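Local coordinates for DnaD-like replication protein (Streptococcus mutans UA159, PDB 2ZC2) that probably takes part in DNA replication as a DnaD-like protein of the DnaB/DnaD family, the present chain being its zinc-binding helical DnaB_2-type domain, at residues S71-R74 with Q75-E78; D33-D36 with P37-R41. One frame throughout, in Å; residues are numbered along the deposited sequence.

Contact 1: residues S71-R74 with Q75-E78; sequences STLR and QVEE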
loop_
_atom_site.group_PDB
_atom_site.type_symbol
_atom_site.label_atom_id
_atom_site.label_comp_id
_atom_site.label_asym_id
_atom_site.label_seq_id
_atom_site.Cartn_x
_atom_site.Cartn_y
_atom_site.Cartn_z
ATOM N N SER A 71 -8.690 -6.392 4.719
ATOM C CA SER A 71 -7.258 -6.449 4.998
ATOM C C SER A 71 -6.517 -7.485 4.110
ATOM O O SER A 71 -5.313 -7.591 4.139
ATOM C CB SER A 71 -7.031 -6.723 6.501
ATOM O OG SER A 71 -7.494 -8.033 6.826
ATOM N N THR A 72 -7.222 -8.242 3.292
ATOM C CA THR A 72 -6.485 -9.153 2.448
ATOM C C THR A 72 -6.972 -8.975 1.051
ATOM O O THR A 72 -8.109 -8.583 0.842
ATOM C CB THR A 72 -6.624 -10.666 2.866
ATOM O OG1 THR A 72 -7.924 -11.158 2.513
ATOM C CG2 THR A 72 -6.359 -10.867 4.351
ATOM N N LEU A 73 -6.128 -9.309 0.091
ATOM C CA LEU A 73 -6.512 -9.167 -1.318
ATOM C C LEU A 73 -7.701 -10.057 -1.759
ATOM O O LEU A 73 -8.579 -9.581 -2.481
ATOM C CB LEU A 73 -5.288 -9.329 -2.231
ATOM C CG LEU A 73 -5.308 -8.605 -3.599
ATOM C CD1 LEU A 73 -5.258 -9.585 -4.714
ATOM C CD2 LEU A 73 -6.461 -7.605 -3.761
ATOM N N ARG A 74 -7.740 -11.318 -1.308
ATOM C CA ARG A 74 -8.951 -12.166 -1.461
ATOM C C ARG A 74 -10.274 -11.455 -1.070
ATOM O O ARG A 74 -11.276 -11.593 -1.776
ATOM C CB ARG A 74 -8.843 -13.478 -0.669
ATOM C CG ARG A 74 -9.929 -14.524 -1.033
ATOM C CD ARG A 74 -9.754 -15.826 -0.207
ATOM N NE ARG A 74 -8.530 -16.499 -0.671
ATOM C CZ ARG A 74 -7.877 -17.478 -0.035
ATOM N NH1 ARG A 74 -8.323 -17.959 1.140
ATOM N NH2 ARG A 74 -6.765 -17.974 -0.590
ATOM N N GLN A 75 -10.278 -10.752 0.059
ATOM C CA GLN A 75 -11.454 -9.978 0.508
ATOM C C GLN A 75 -11.888 -8.929 -0.541
ATOM O O GLN A 75 -13.081 -8.744 -0.779
ATOM C CB GLN A 75 -11.182 -9.306 1.861
ATOM C CG GLN A 75 -11.179 -10.239 3.090
ATOM C CD GLN A 75 -10.608 -9.569 4.316
ATOM O OE1 GLN A 75 -9.910 -8.558 4.200
ATOM N NE2 GLN A 75 -10.869 -10.140 5.505
ATOM N N VAL A 76 -10.904 -8.292 -1.196
ATOM C CA VAL A 76 -11.140 -7.308 -2.267
ATOM C C VAL A 76 -11.334 -8.022 -3.624
ATOM O O VAL A 76 -11.848 -7.422 -4.583
ATOM C CB VAL A 76 -9.988 -6.222 -2.314
ATOM C CG1 VAL A 76 -9.868 -5.544 -3.664
ATOM C CG2 VAL A 76 -10.226 -5.168 -1.276
ATOM N N GLU A 77 -10.880 -9.287 -3.661
ATOM C CA GLU A 77 -10.964 -10.241 -4.783
ATOM C C GLU A 77 -9.630 -10.388 -5.556
ATOM O O GLU A 77 -9.144 -9.450 -6.200
ATOM C CB GLU A 77 -12.178 -9.957 -5.677
ATOM C CG GLU A 77 -12.547 -11.062 -6.664
ATOM C CD GLU A 77 -13.033 -10.510 -7.999
ATOM O OE1 GLU A 77 -13.494 -9.331 -8.057
ATOM O OE2 GLU A 77 -12.948 -11.263 -8.997
ATOM N N GLU A 78 -9.041 -11.579 -5.460
ATOM C CA GLU A 78 -7.745 -11.911 -6.072
ATOM C C GLU A 78 -7.804 -12.035 -7.640
ATOM O O GLU A 78 -8.795 -11.662 -8.336
ATOM C CB GLU A 78 -7.192 -13.199 -5.408
ATOM C CG GLU A 78 -5.732 -13.468 -5.629
ATOM C CD GLU A 78 -4.877 -13.163 -4.409
ATOM O OE1 GLU A 78 -3.705 -12.736 -4.563
ATOM O OE2 GLU A 78 -5.359 -13.361 -3.270
ATOM O OXT GLU A 78 -6.847 -12.506 -8.295
#
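Gln75 folds back over the start of its own short helix and receives two backbone N-H groups on one side-chain oxygen. Ser71 N lies 2.5 Å from Gln75 OE1, nearly in line with the side-chain C=O (162°), a very close approach. Thr72 N gives the second bond, 2.9 Å to Gln75 OE1, and stands 47° out of the amide plane. Gln75 CG lies beside the backbone N (chi1 -74°) and the chain runs extended beyond it, which carries the amide back along Thr72; the two side chains cross at about a right angle. In return Thr72, the N-cap residue, offers OG1 to Gln75 N, a weak bond of 3.4 Å. The bonds from Thr72 N to Gln75 OE1 and from Gln75 N to Thr72 OG1 make a capping box, to which Ser71 N is an additional donor.

Backbone bonds close the turn itself, both weak: Val76 N to Thr72 O and Glu77 N to Leu73 O. Glu77 then leaves the helix with positive phi.

Apolar contact is made by Leu73 and Val76. Leu73 CD2 meets Val76 CG1 at 4.0 Å, and both side chains rest on Leu39 of helix 37-50. Glu78 doubles back across Leu73 at about a right angle, its OE1 3.5 Å from Leu73 CD1, a carboxylate laid against a methyl. Its OE2 comes no nearer than 5.2 Å to Arg74 NE, so opposite charges are neighbours without a salt bridge.

The chemistry is that of a single helical turn with its side-chain hydrogen bonds at the N-terminal end: one amide oxygen accepts two loop N-H groups, while Leu73 and Val76 pack this last turn of the chain against helix 37-50.

Contact 2: residues D33-D36 with P37-R41; sequences DKTD and PDLVR. With ZN (zinc ion), chain E; ZN (zinc ion), chain D.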
loop_
_atom_site.group_PDB
_atom_site.type_symbol
_atom_site.label_atom_id
_atom_site.label_comp_id
_atom_site.label_asym_id
_atom_site.label_seq_id
_atom_site.Cartn_x
_atom_site.Cartn_y
_atom_site.Cartn_z
ATOM N N ASP A 33 -0.707 -4.554 11.627
ATOM C CA ASP A 33 -2.110 -4.486 11.280
ATOM C C ASP A 33 -2.555 -5.667 10.439
ATOM O O ASP A 33 -3.729 -5.749 10.069
ATOM C CB ASP A 33 -2.422 -3.173 10.558
ATOM C CG ASP A 33 -2.086 -1.919 11.412
ATOM O OD1 ASP A 33 -1.825 -2.042 12.622
ATOM O OD2 ASP A 33 -2.103 -0.816 10.865
ATOM N N LYS A 34 -1.618 -6.569 10.135
ATOM C CA LYS A 34 -1.940 -7.824 9.433
ATOM C C LYS A 34 -2.570 -7.583 8.047
ATOM O O LYS A 34 -3.563 -8.219 7.709
ATOM C CB LYS A 34 -2.929 -8.666 10.256
ATOM C CG LYS A 34 -2.662 -8.809 11.743
ATOM C CD LYS A 34 -1.316 -9.372 12.063
ATOM C CE LYS A 34 -1.120 -9.449 13.633
ATOM N NZ LYS A 34 0.330 -9.411 14.070
ATOM N N THR A 35 -2.051 -6.600 7.320
ATOM C CA THR A 35 -2.495 -6.258 5.966
ATOM C C THR A 35 -1.638 -7.058 4.978
ATOM O O THR A 35 -0.389 -6.987 5.011
ATOM C CB THR A 35 -2.340 -4.726 5.696
ATOM O OG1 THR A 35 -2.965 -4.004 6.787
ATOM C CG2 THR A 35 -3.010 -4.349 4.388
ATOM N N ASP A 36 -2.310 -7.890 4.202
ATOM C CA ASP A 36 -1.667 -8.651 3.099
ATOM C C ASP A 36 -0.818 -7.728 2.231
ATOM O O ASP A 36 -1.330 -6.725 1.759
ATOM C CB ASP A 36 -2.803 -9.204 2.271
ATOM C CG ASP A 36 -2.371 -10.126 1.157
ATOM O OD1 ASP A 36 -1.172 -10.427 0.914
ATOM O OD2 ASP A 36 -3.321 -10.558 0.524
ATOM N N PRO A 37 0.503 -8.011 2.074
ATOM C CA PRO A 37 1.305 -7.151 1.157
ATOM C C PRO A 37 0.690 -7.014 -0.255
ATOM O O PRO A 37 0.941 -6.005 -0.893
ATOM C CB PRO A 37 2.671 -7.839 1.075
ATOM C CG PRO A 37 2.543 -9.123 1.940
ATOM C CD PRO A 37 1.303 -9.031 2.759
ATOM N N ASP A 38 -0.120 -7.996 -0.720
ATOM C CA ASP A 38 -0.673 -7.887 -2.070
ATOM C C ASP A 38 -1.870 -6.973 -2.123
ATOM O O ASP A 38 -2.192 -6.473 -3.169
ATOM C CB ASP A 38 -0.948 -9.241 -2.710
ATOM C CG ASP A 38 0.331 -10.046 -2.873
ATOM O OD1 ASP A 38 1.039 -9.812 -3.869
ATOM O OD2 ASP A 38 0.668 -10.871 -1.982
ATOM N N LEU A 39 -2.477 -6.740 -0.958
ATOM C CA LEU A 39 -3.474 -5.711 -0.809
ATOM C C LEU A 39 -2.848 -4.304 -0.844
ATOM O O LEU A 39 -3.406 -3.376 -1.487
ATOM C CB LEU A 39 -4.263 -5.897 0.480
ATOM C CG LEU A 39 -5.398 -4.853 0.607
ATOM C CD1 LEU A 39 -6.504 -5.172 -0.437
ATOM C CD2 LEU A 39 -5.989 -4.719 2.009
ATOM N N VAL A 40 -1.719 -4.153 -0.149
ATOM C CA VAL A 40 -0.907 -2.937 -0.240
ATOM C C VAL A 40 -0.513 -2.620 -1.696
ATOM O O VAL A 40 -0.678 -1.492 -2.189
ATOM C CB VAL A 40 0.311 -2.961 0.716
ATOM C CG1 VAL A 40 1.106 -1.650 0.636
ATOM C CG2 VAL A 40 -0.136 -3.148 2.185
ATOM N N ARG A 41 0.032 -3.629 -2.374
ATOM C CA ARG A 41 0.389 -3.507 -3.750
ATOM C C ARG A 41 -0.834 -3.136 -4.627
ATOM O O ARG A 41 -0.697 -2.316 -5.571
ATOM C CB ARG A 41 1.043 -4.832 -4.222
ATOM C CG ARG A 41 1.230 -5.000 -5.751
ATOM C CD ARG A 41 2.047 -6.313 -6.062
ATOM N NE ARG A 41 3.417 -6.247 -5.511
ATOM C CZ ARG A 41 3.886 -6.934 -4.470
ATOM N NH1 ARG A 41 3.118 -7.780 -3.778
ATOM N NH2 ARG A 41 5.154 -6.771 -4.124
HETATM ZN ZN ZN E . 2.813 -10.985 -3.913
HETATM ZN ZN ZN D . -1.194 0.500 12.414
#
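Asp36 turns its carboxylate onto the first turn of helix 37-50, where it serves as N-cap. With CG anti to the backbone N (chi1 -175°), OD1 reaches the helix start and takes the N-H of Asp38 at 3.1 Å. The bond is nearly straight at the hydrogen (169°), yet Asp38 N comes from well above the carboxylate plane, 73° out of it. The other oxygen, OD2, is used by helix 73-76, so the two carboxylate oxygens serve two helix starts. The backbone O of Asp36 accepts twice as well: Val40 N at 3.2 Å, in the carbonyl plane, and Leu39 N at 2.9 Å, from above that plane.

Thr35 presents its methyl to the helix and its hydroxyl elsewhere. CG2 touches Leu39 CD2 and Val40 CG2, each at 3.8 Å; the Thr35 side chain crosses that of Leu39 obliquely and that of Val40 at about a right angle, while OG1 bonds to Thr29 O of helix 20-32.

Asp38 OD1 binds one zinc ion at 2.1 Å and also pairs with Arg41 NH1 in a salt bridge of 2.9 Å, whose hydrogen bond is weak. This zinc ion and Arg41 NH1 are 3.2 Å apart, and the oxygen they share probably helps to balance their positive charges. Asp38 CG lies at the edge of the Arg41 guanidinium, in its plane, and Arg41 NE bonds to Asp9 OD2. Asp33, at the start of the loop, binds another zinc ion with both oxygens, OD2 closer than OD1.

Asp38 OD2 approaches Asp36 OD1 to 3.5 Å, two like charges side by side; the zinc ion and Arg41 at Asp38, together with the helix N-terminus facing Asp36, may offset part of that repulsion.

Contacts 1 and 2 have their centres 9 Å apart and touch directly through Asp36. Ser71 O and Asp36 N lie 3.0 Å apart, a probable hydrogen bond, and Leu73 N stands 3.1 Å from Asp36 OD2, another. The cap of helix 37-50 is thereby tied to the opening turn of helix 73-76. Packing adds to this, with Leu39 CD2 3.5 Å from Ser71 C. Two of the zinc sites, those of Asp33 and Asp38, belong to contact 2, but contact 1 stays near them: between nearest side-chain atoms Leu73 is about 4 Å from Asp38 and Ser71 about 7 Å from Asp33, and Glu78 OE1 lies about 7 Å from the zinc ion bound by Asp38.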